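PDB 1SH8: DUF4442 domain-containing protein, which is of unknown function but is probably a thioesterase of the hot-dog superfamily. Local coordinates for residues 50-61 with 87-98; 21-29 with 38-46. All blocks are in the same frame, centred on the assembly; numbering follows the deposited sequence.

Interaction 1: residues 50-61 with 87-98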
# COMPACT_ATOMS: atom_id res chain seq x y z
N GLY A 50 -8.05 -4.45 -16.05
CA GLY A 50 -9.34 -4.99 -15.64
C GLY A 50 -9.64 -5.44 -14.22
O GLY A 50 -10.65 -6.11 -14.01
N SER A 51 -8.79 -5.11 -13.26
CA SER A 51 -9.04 -5.49 -11.86
C SER A 51 -8.61 -4.36 -10.93
O SER A 51 -8.08 -3.34 -11.38
CB SER A 51 -8.31 -6.78 -11.50
OG SER A 51 -6.91 -6.64 -11.64
N MET A 52 -8.84 -4.52 -9.63
CA MET A 52 -8.50 -3.47 -8.68
C MET A 52 -7.00 -3.23 -8.61
O MET A 52 -6.21 -4.17 -8.56
CB MET A 52 -9.02 -3.81 -7.27
CG MET A 52 -8.85 -2.67 -6.24
SD MET A 52 -9.82 -2.90 -4.71
CE MET A 52 -8.75 -2.80 -3.58
N TYR A 53 -6.62 -1.96 -8.62
CA TYR A 53 -5.21 -1.58 -8.54
C TYR A 53 -4.65 -2.03 -7.19
O TYR A 53 -5.32 -1.91 -6.16
CB TYR A 53 -5.06 -0.07 -8.72
CG TYR A 53 -3.64 0.41 -8.48
CD1 TYR A 53 -2.57 -0.15 -9.18
CD2 TYR A 53 -3.36 1.37 -7.51
CE1 TYR A 53 -1.25 0.22 -8.92
CE2 TYR A 53 -2.04 1.74 -7.24
CZ TYR A 53 -1.00 1.16 -7.94
OH TYR A 53 0.30 1.49 -7.64
N ALA A 54 -3.42 -2.53 -7.20
CA ALA A 54 -2.75 -3.00 -5.98
C ALA A 54 -2.78 -2.00 -4.83
O ALA A 54 -2.92 -2.39 -3.67
CB ALA A 54 -1.31 -3.39 -6.29
N GLY A 55 -2.63 -0.72 -5.15
CA GLY A 55 -2.64 0.33 -4.14
C GLY A 55 -3.98 0.46 -3.43
O GLY A 55 -4.03 0.81 -2.25
N ALA A 56 -5.06 0.18 -4.16
CA ALA A 56 -6.40 0.25 -3.58
C ALA A 56 -6.56 -0.96 -2.65
O ALA A 56 -7.14 -0.84 -1.57
CB ALA A 56 -7.44 0.22 -4.68
N LEU A 57 -6.06 -2.12 -3.08
CA LEU A 57 -6.14 -3.32 -2.25
C LEU A 57 -5.35 -3.08 -0.96
O LEU A 57 -5.80 -3.43 0.13
CB LEU A 57 -5.57 -4.53 -3.00
CG LEU A 57 -6.48 -5.09 -4.11
CD1 LEU A 57 -5.71 -6.05 -5.01
CD2 LEU A 57 -7.68 -5.79 -3.46
N PHE A 58 -4.17 -2.47 -1.09
CA PHE A 58 -3.35 -2.20 0.09
C PHE A 58 -4.09 -1.28 1.07
O PHE A 58 -4.10 -1.52 2.27
CB PHE A 58 -2.03 -1.53 -0.30
CG PHE A 58 -1.17 -1.19 0.89
CD1 PHE A 58 -0.24 -2.11 1.38
CD2 PHE A 58 -1.31 0.03 1.54
CE1 PHE A 58 0.54 -1.81 2.51
CE2 PHE A 58 -0.54 0.34 2.67
CZ PHE A 58 0.39 -0.58 3.15
N THR A 59 -4.68 -0.22 0.54
CA THR A 59 -5.39 0.73 1.38
C THR A 59 -6.53 0.05 2.13
O THR A 59 -6.72 0.28 3.33
CB THR A 59 -5.92 1.91 0.53
OG1 THR A 59 -4.81 2.60 -0.05
CG2 THR A 59 -6.70 2.89 1.39
N LEU A 60 -7.28 -0.80 1.44
CA LEU A 60 -8.39 -1.52 2.07
C LEU A 60 -7.88 -2.44 3.19
O LEU A 60 -8.48 -2.51 4.26
CB LEU A 60 -9.14 -2.36 1.04
CG LEU A 60 -10.27 -3.22 1.61
CD1 LEU A 60 -11.33 -2.31 2.24
CD2 LEU A 60 -10.88 -4.07 0.52
N ALA A 61 -6.78 -3.14 2.92
CA ALA A 61 -6.21 -4.07 3.89
C ALA A 61 -5.52 -3.39 5.07
O ALA A 61 -5.50 -3.93 6.17
CB ALA A 61 -5.22 -5.00 3.18
N LEU A 87 1.39 -7.94 1.90
CA LEU A 87 0.13 -8.10 1.16
C LEU A 87 0.35 -9.15 0.08
O LEU A 87 1.21 -8.96 -0.78
CB LEU A 87 -0.30 -6.77 0.52
CG LEU A 87 -1.62 -6.78 -0.27
CD1 LEU A 87 -2.78 -7.19 0.63
CD2 LEU A 87 -1.87 -5.40 -0.87
N ARG A 88 -0.39 -10.25 0.14
CA ARG A 88 -0.25 -11.33 -0.84
C ARG A 88 -1.43 -11.32 -1.79
O ARG A 88 -2.59 -11.36 -1.37
CB ARG A 88 -0.16 -12.68 -0.11
CG ARG A 88 0.88 -12.72 1.01
CD ARG A 88 0.89 -14.08 1.71
NE ARG A 88 1.45 -14.00 3.06
CZ ARG A 88 2.75 -13.97 3.35
NH1 ARG A 88 3.66 -14.01 2.39
NH2 ARG A 88 3.14 -13.87 4.62
N PHE A 89 -1.14 -11.26 -3.09
CA PHE A 89 -2.18 -11.22 -4.11
C PHE A 89 -2.52 -12.63 -4.57
O PHE A 89 -1.65 -13.37 -5.04
CB PHE A 89 -1.70 -10.35 -5.27
CG PHE A 89 -1.29 -8.96 -4.85
CD1 PHE A 89 -2.25 -7.98 -4.60
CD2 PHE A 89 0.06 -8.64 -4.66
CE1 PHE A 89 -1.88 -6.70 -4.17
CE2 PHE A 89 0.44 -7.36 -4.23
CZ PHE A 89 -0.53 -6.39 -3.98
N ARG A 90 -3.79 -13.00 -4.43
CA ARG A 90 -4.25 -14.34 -4.79
C ARG A 90 -4.91 -14.45 -6.16
O ARG A 90 -4.68 -15.42 -6.89
CB ARG A 90 -5.21 -14.86 -3.72
CG ARG A 90 -4.66 -14.82 -2.31
CD ARG A 90 -3.27 -15.45 -2.21
NE ARG A 90 -2.94 -15.76 -0.83
CZ ARG A 90 -1.74 -16.15 -0.40
NH1 ARG A 90 -0.73 -16.27 -1.25
NH2 ARG A 90 -1.57 -16.44 0.88
N ARG A 91 -5.76 -13.48 -6.49
CA ARG A 91 -6.44 -13.48 -7.78
C ARG A 91 -6.94 -12.09 -8.15
O ARG A 91 -7.15 -11.25 -7.28
CB ARG A 91 -7.59 -14.49 -7.76
CG ARG A 91 -8.49 -14.39 -6.55
CD ARG A 91 -9.24 -15.70 -6.34
NE ARG A 91 -10.29 -15.91 -7.34
CZ ARG A 91 -10.81 -17.10 -7.64
NH1 ARG A 91 -10.37 -18.19 -7.02
NH2 ARG A 91 -11.77 -17.19 -8.55
N PRO A 92 -7.14 -11.83 -9.45
CA PRO A 92 -7.63 -10.51 -9.87
C PRO A 92 -8.86 -10.12 -9.07
O PRO A 92 -9.80 -10.90 -8.94
CB PRO A 92 -7.94 -10.73 -11.35
CG PRO A 92 -6.90 -11.73 -11.77
CD PRO A 92 -6.94 -12.72 -10.61
N ALA A 93 -8.85 -8.91 -8.51
CA ALA A 93 -9.96 -8.43 -7.70
C ALA A 93 -10.95 -7.65 -8.56
O ALA A 93 -10.68 -6.52 -8.96
CB ALA A 93 -9.44 -7.55 -6.56
N LYS A 94 -12.09 -8.28 -8.84
CA LYS A 94 -13.12 -7.65 -9.66
C LYS A 94 -14.32 -7.23 -8.82
O LYS A 94 -14.71 -7.94 -7.89
CB LYS A 94 -13.56 -8.61 -10.77
CG LYS A 94 -12.44 -8.95 -11.74
CD LYS A 94 -12.91 -9.88 -12.85
CE LYS A 94 -11.76 -10.27 -13.76
NZ LYS A 94 -11.15 -9.09 -14.43
N GLY A 95 -14.89 -6.08 -9.14
CA GLY A 95 -16.03 -5.59 -8.40
C GLY A 95 -15.62 -4.98 -7.08
O GLY A 95 -14.45 -4.63 -6.89
N ASP A 96 -16.57 -4.84 -6.17
CA ASP A 96 -16.30 -4.27 -4.85
C ASP A 96 -15.61 -5.32 -3.98
O ASP A 96 -15.96 -6.50 -4.00
CB ASP A 96 -17.59 -3.82 -4.18
CG ASP A 96 -18.25 -2.65 -4.89
OD1 ASP A 96 -17.64 -2.10 -5.83
OD2 ASP A 96 -19.38 -2.28 -4.51
N ILE A 97 -14.63 -4.86 -3.20
CA ILE A 97 -13.87 -5.74 -2.33
C ILE A 97 -14.06 -5.32 -0.88
O ILE A 97 -14.14 -4.13 -0.58
CB ILE A 97 -12.36 -5.67 -2.70
CG1 ILE A 97 -12.19 -5.95 -4.20
CG2 ILE A 97 -11.57 -6.67 -1.89
CD1 ILE A 97 -12.69 -7.32 -4.66
N ARG A 98 -14.14 -6.30 0.03
CA ARG A 98 -14.34 -6.00 1.44
C ARG A 98 -13.32 -6.68 2.34
O ARG A 98 -12.61 -7.61 1.93
CB ARG A 98 -15.74 -6.45 1.91
CG ARG A 98 -16.90 -5.79 1.20
CD ARG A 98 -18.21 -6.10 1.94
NE ARG A 98 -18.52 -7.54 1.95
CZ ARG A 98 -19.54 -8.08 2.62
NH1 ARG A 98 -20.34 -7.31 3.35
NH2 ARG A 98 -19.76 -9.39 2.57
O HOH W 1 -12.17 -6.97 -15.99
O HOH W 2 -6.58 -6.87 -8.88

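Interaction 2: residues 21-29 with 38-46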
# COMPACT_ATOMS: atom_id res chain seq x y z
N VAL A 21 -7.40 8.36 1.30
CA VAL A 21 -8.43 7.35 1.50
C VAL A 21 -9.78 7.86 1.00
O VAL A 21 -10.52 7.15 0.32
CB VAL A 21 -8.55 6.98 3.00
CG1 VAL A 21 -9.76 6.06 3.23
CG2 VAL A 21 -7.27 6.29 3.46
N GLN A 22 -10.10 9.10 1.33
CA GLN A 22 -11.36 9.69 0.91
C GLN A 22 -11.50 9.63 -0.62
O GLN A 22 -12.56 9.27 -1.13
CB GLN A 22 -11.43 11.14 1.40
CG GLN A 22 -12.83 11.73 1.35
CD GLN A 22 -13.28 12.04 -0.06
OE1 GLN A 22 -14.46 11.89 -0.39
NE2 GLN A 22 -12.35 12.49 -0.89
N ARG A 23 -10.43 9.96 -1.33
CA ARG A 23 -10.44 9.96 -2.80
C ARG A 23 -10.71 8.58 -3.41
O ARG A 23 -11.18 8.49 -4.54
CB ARG A 23 -9.11 10.49 -3.36
CG ARG A 23 -8.80 11.94 -3.02
CD ARG A 23 -7.66 12.49 -3.89
NE ARG A 23 -6.39 11.77 -3.72
CZ ARG A 23 -5.44 12.10 -2.85
NH1 ARG A 23 -5.61 13.14 -2.04
NH2 ARG A 23 -4.32 11.39 -2.80
N SER A 24 -10.40 7.52 -2.66
CA SER A 24 -10.62 6.16 -3.17
C SER A 24 -12.07 5.71 -3.06
O SER A 24 -12.46 4.72 -3.67
CB SER A 24 -9.74 5.16 -2.41
OG SER A 24 -10.28 4.85 -1.14
N GLY A 25 -12.86 6.42 -2.26
CA GLY A 25 -14.26 6.06 -2.10
C GLY A 25 -14.52 4.95 -1.09
O GLY A 25 -15.62 4.39 -1.03
N LEU A 26 -13.51 4.62 -0.29
CA LEU A 26 -13.65 3.58 0.72
C LEU A 26 -14.82 3.88 1.64
O LEU A 26 -15.01 5.02 2.07
CB LEU A 26 -12.36 3.46 1.54
CG LEU A 26 -12.39 2.41 2.65
CD1 LEU A 26 -11.02 1.76 2.79
CD2 LEU A 26 -12.84 3.06 3.95
N ARG A 27 -15.62 2.85 1.92
CA ARG A 27 -16.78 3.00 2.79
C ARG A 27 -16.74 2.03 3.97
O ARG A 27 -16.30 0.89 3.84
CB ARG A 27 -18.07 2.77 1.99
CG ARG A 27 -18.24 3.74 0.84
CD ARG A 27 -18.65 5.12 1.34
NE ARG A 27 -20.00 5.07 1.89
CZ ARG A 27 -20.58 6.07 2.55
NH1 ARG A 27 -19.93 7.22 2.76
NH2 ARG A 27 -21.82 5.93 3.01
N ALA A 28 -17.19 2.50 5.13
CA ALA A 28 -17.22 1.67 6.33
C ALA A 28 -18.62 1.08 6.41
O ALA A 28 -19.60 1.81 6.38
CB ALA A 28 -16.94 2.51 7.57
N GLU A 29 -18.72 -0.24 6.49
CA GLU A 29 -20.02 -0.89 6.60
C GLU A 29 -20.39 -1.05 8.07
O GLU A 29 -21.54 -0.81 8.45
CB GLU A 29 -20.02 -2.24 5.89
CG GLU A 29 -19.78 -2.13 4.39
CD GLU A 29 -20.10 -3.40 3.63
OE1 GLU A 29 -20.11 -4.50 4.24
OE2 GLU A 29 -20.33 -3.31 2.41
N LEU A 38 -14.97 -2.92 6.19
CA LEU A 38 -14.84 -1.87 5.18
C LEU A 38 -15.04 -2.41 3.78
O LEU A 38 -14.88 -3.61 3.53
CB LEU A 38 -13.45 -1.23 5.28
CG LEU A 38 -12.90 -0.89 6.67
CD1 LEU A 38 -11.47 -0.38 6.52
CD2 LEU A 38 -13.78 0.14 7.36
N ARG A 39 -15.38 -1.52 2.85
CA ARG A 39 -15.60 -1.88 1.46
C ARG A 39 -14.91 -0.90 0.52
O ARG A 39 -15.04 0.32 0.68
CB ARG A 39 -17.10 -1.90 1.14
CG ARG A 39 -17.42 -2.31 -0.30
CD ARG A 39 -18.92 -2.24 -0.61
NE ARG A 39 -19.40 -0.87 -0.72
CZ ARG A 39 -20.20 -0.27 0.16
NH1 ARG A 39 -20.63 -0.93 1.23
NH2 ARG A 39 -20.57 0.98 -0.03
N MET A 40 -14.17 -1.41 -0.45
CA MET A 40 -13.51 -0.53 -1.42
C MET A 40 -14.25 -0.74 -2.74
O MET A 40 -14.29 -1.85 -3.27
CB MET A 40 -12.03 -0.88 -1.59
CG MET A 40 -11.28 0.05 -2.55
SD MET A 40 -11.06 1.76 -1.96
CE MET A 40 -9.68 1.51 -0.86
N PRO A 41 -14.85 0.33 -3.29
CA PRO A 41 -15.57 0.17 -4.56
C PRO A 41 -14.62 -0.15 -5.71
O PRO A 41 -13.49 0.34 -5.76
CB PRO A 41 -16.26 1.53 -4.73
CG PRO A 41 -15.31 2.48 -4.05
CD PRO A 41 -14.93 1.72 -2.80
N GLY A 42 -15.09 -1.00 -6.63
CA GLY A 42 -14.27 -1.36 -7.77
C GLY A 42 -14.18 -0.18 -8.72
O GLY A 42 -13.14 0.08 -9.32
N ALA A 43 -15.29 0.54 -8.84
CA ALA A 43 -15.36 1.69 -9.74
C ALA A 43 -14.41 2.81 -9.31
O ALA A 43 -14.48 3.29 -8.18
CB ALA A 43 -16.79 2.21 -9.81
N GLY A 44 -13.54 3.22 -10.23
CA GLY A 44 -12.59 4.28 -9.95
C GLY A 44 -11.25 3.81 -9.41
O GLY A 44 -10.28 4.57 -9.37
N ASN A 45 -11.20 2.54 -9.01
CA ASN A 45 -9.98 1.97 -8.45
C ASN A 45 -9.38 0.87 -9.32
O ASN A 45 -8.58 0.07 -8.85
CB ASN A 45 -10.27 1.42 -7.06
CG ASN A 45 -10.62 2.51 -6.07
OD1 ASN A 45 -11.64 2.44 -5.37
ND2 ASN A 45 -9.77 3.52 -5.99
N GLU A 46 -9.76 0.85 -10.60
CA GLU A 46 -9.27 -0.16 -11.53
C GLU A 46 -7.85 0.12 -11.99
O GLU A 46 -7.42 1.28 -12.08
CB GLU A 46 -10.18 -0.23 -12.77
CG GLU A 46 -11.68 -0.22 -12.46
CD GLU A 46 -12.30 1.18 -12.52
OE1 GLU A 46 -11.57 2.18 -12.29
OE2 GLU A 46 -13.51 1.28 -12.79

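Interaction 1: residues 50-61 with 87-98
The central helix of a hot-dog fold, here the part 54-61 with the loop 50-53 leading into it, packs on the sheet through the end of strand 78-89, the turn after it and the start of strand 97-102. Leu-57 CD1 meets the Phe-89 ring at the ring's edge, 4.0 Å from CE1, while its CD2 turns to the CB of Ala-93. Further along the helix Leu-60 crosses Ile-97 at about a right angle, with Leu-60 CD2 3.6 Å from Ile-97 CG2. Leu-87 sends CD2 against the backbone of Phe-58, 3.7 Å from its CA, and CD1 against the CB of Ala-61; CG lies opposite the main-chain nitrogen of Leu-87 (chi1 -180°), which carries both methyls up to the helix. Polar bonds gather at the loop. Met-52 N donates to Ala-93 O (2.8 Å), in the carbonyl plane, and a water links Ser-51 OG, also hydrogen-bonded to Asn-47 ND2, with Met-52 O and Ala-93 N. Lys-94 NZ reaches Gly-50 O from above the carbonyl plane at 3.1 Å, and a second water bridges the same two atoms. Phe-58 stacks on Phe-58 of the second subunit. A central helix packed on an antiparallel sheet is the signature of the hot-dog fold.

Interaction 2: residues 21-29 with 38-46
Arg-27 and Arg-39 face each other as the hydrogen-bonded pair of an antiparallel hairpin. Arg-27 N donates to Arg-39 O at 2.9 Å, and Arg-39 N returns a bond of 2.8 Å to Arg-27 O. Ala-28 and Leu-38 form the adjoining non-hydrogen-bonded pair.

Charge is concentrated on the face that carries the two arginines. Their side chains run side by side, and the CB of Arg-27 lies over one face of the Arg-39 guanidinium, 3.7 Å from NH2. At the edge of that group, in its plane, Glu-29 OE2 accepts a hydrogen bond from Arg-39 NH1 (2.7 Å), part of a salt bridge, through its anti lone pair; the bend in Arg-39 at chi3 (72°) helps to bring NH1 there. Carboxylates probably offset the nearby positive charges, since Arg-27 also pairs with Glu-15, and Glu-29 OE1 with Arg-37 and Arg-98.

Apolar contacts fill the other face. Leu-26 CD1 lies 3.9 Å from Met-40 CE, and Leu-38 CD2 packs against Ala-28 CB at 4.0 Å. At the helix end, Met-40 SD comes 3.3 Å from Ser-24 OG, whose hydroxyl donates to Val-21 O; Pro-41 CD rests 3.3 Å from Gly-25 O.

Strand 35-40 lies between strands 27-32 and 97-102, while Leu-38 and Met-40 pack on Leu-60 of helix 54-62.

The two contacts illustrate how chemistry follows place in the fold. Interaction 1 is mostly apolar packing of helix on sheet, with polar bonds confined to its loop end; interaction 2 is strand pairing at the sheet's margin, with a charged outer face and an apolar inner one. They share a seam: Ile-97 O and Met-40 N are 2.7 Å apart, a probable hydrogen bond between strands 97-102 and 35-40, and Tyr-53 N probably bonds to Asn-45 O where the chain enters helix 54-62. Leu-60 touches Ile-97 and also the hairpin's Leu-38 and Met-40. Each contact is partly buried, and both reach the second subunit.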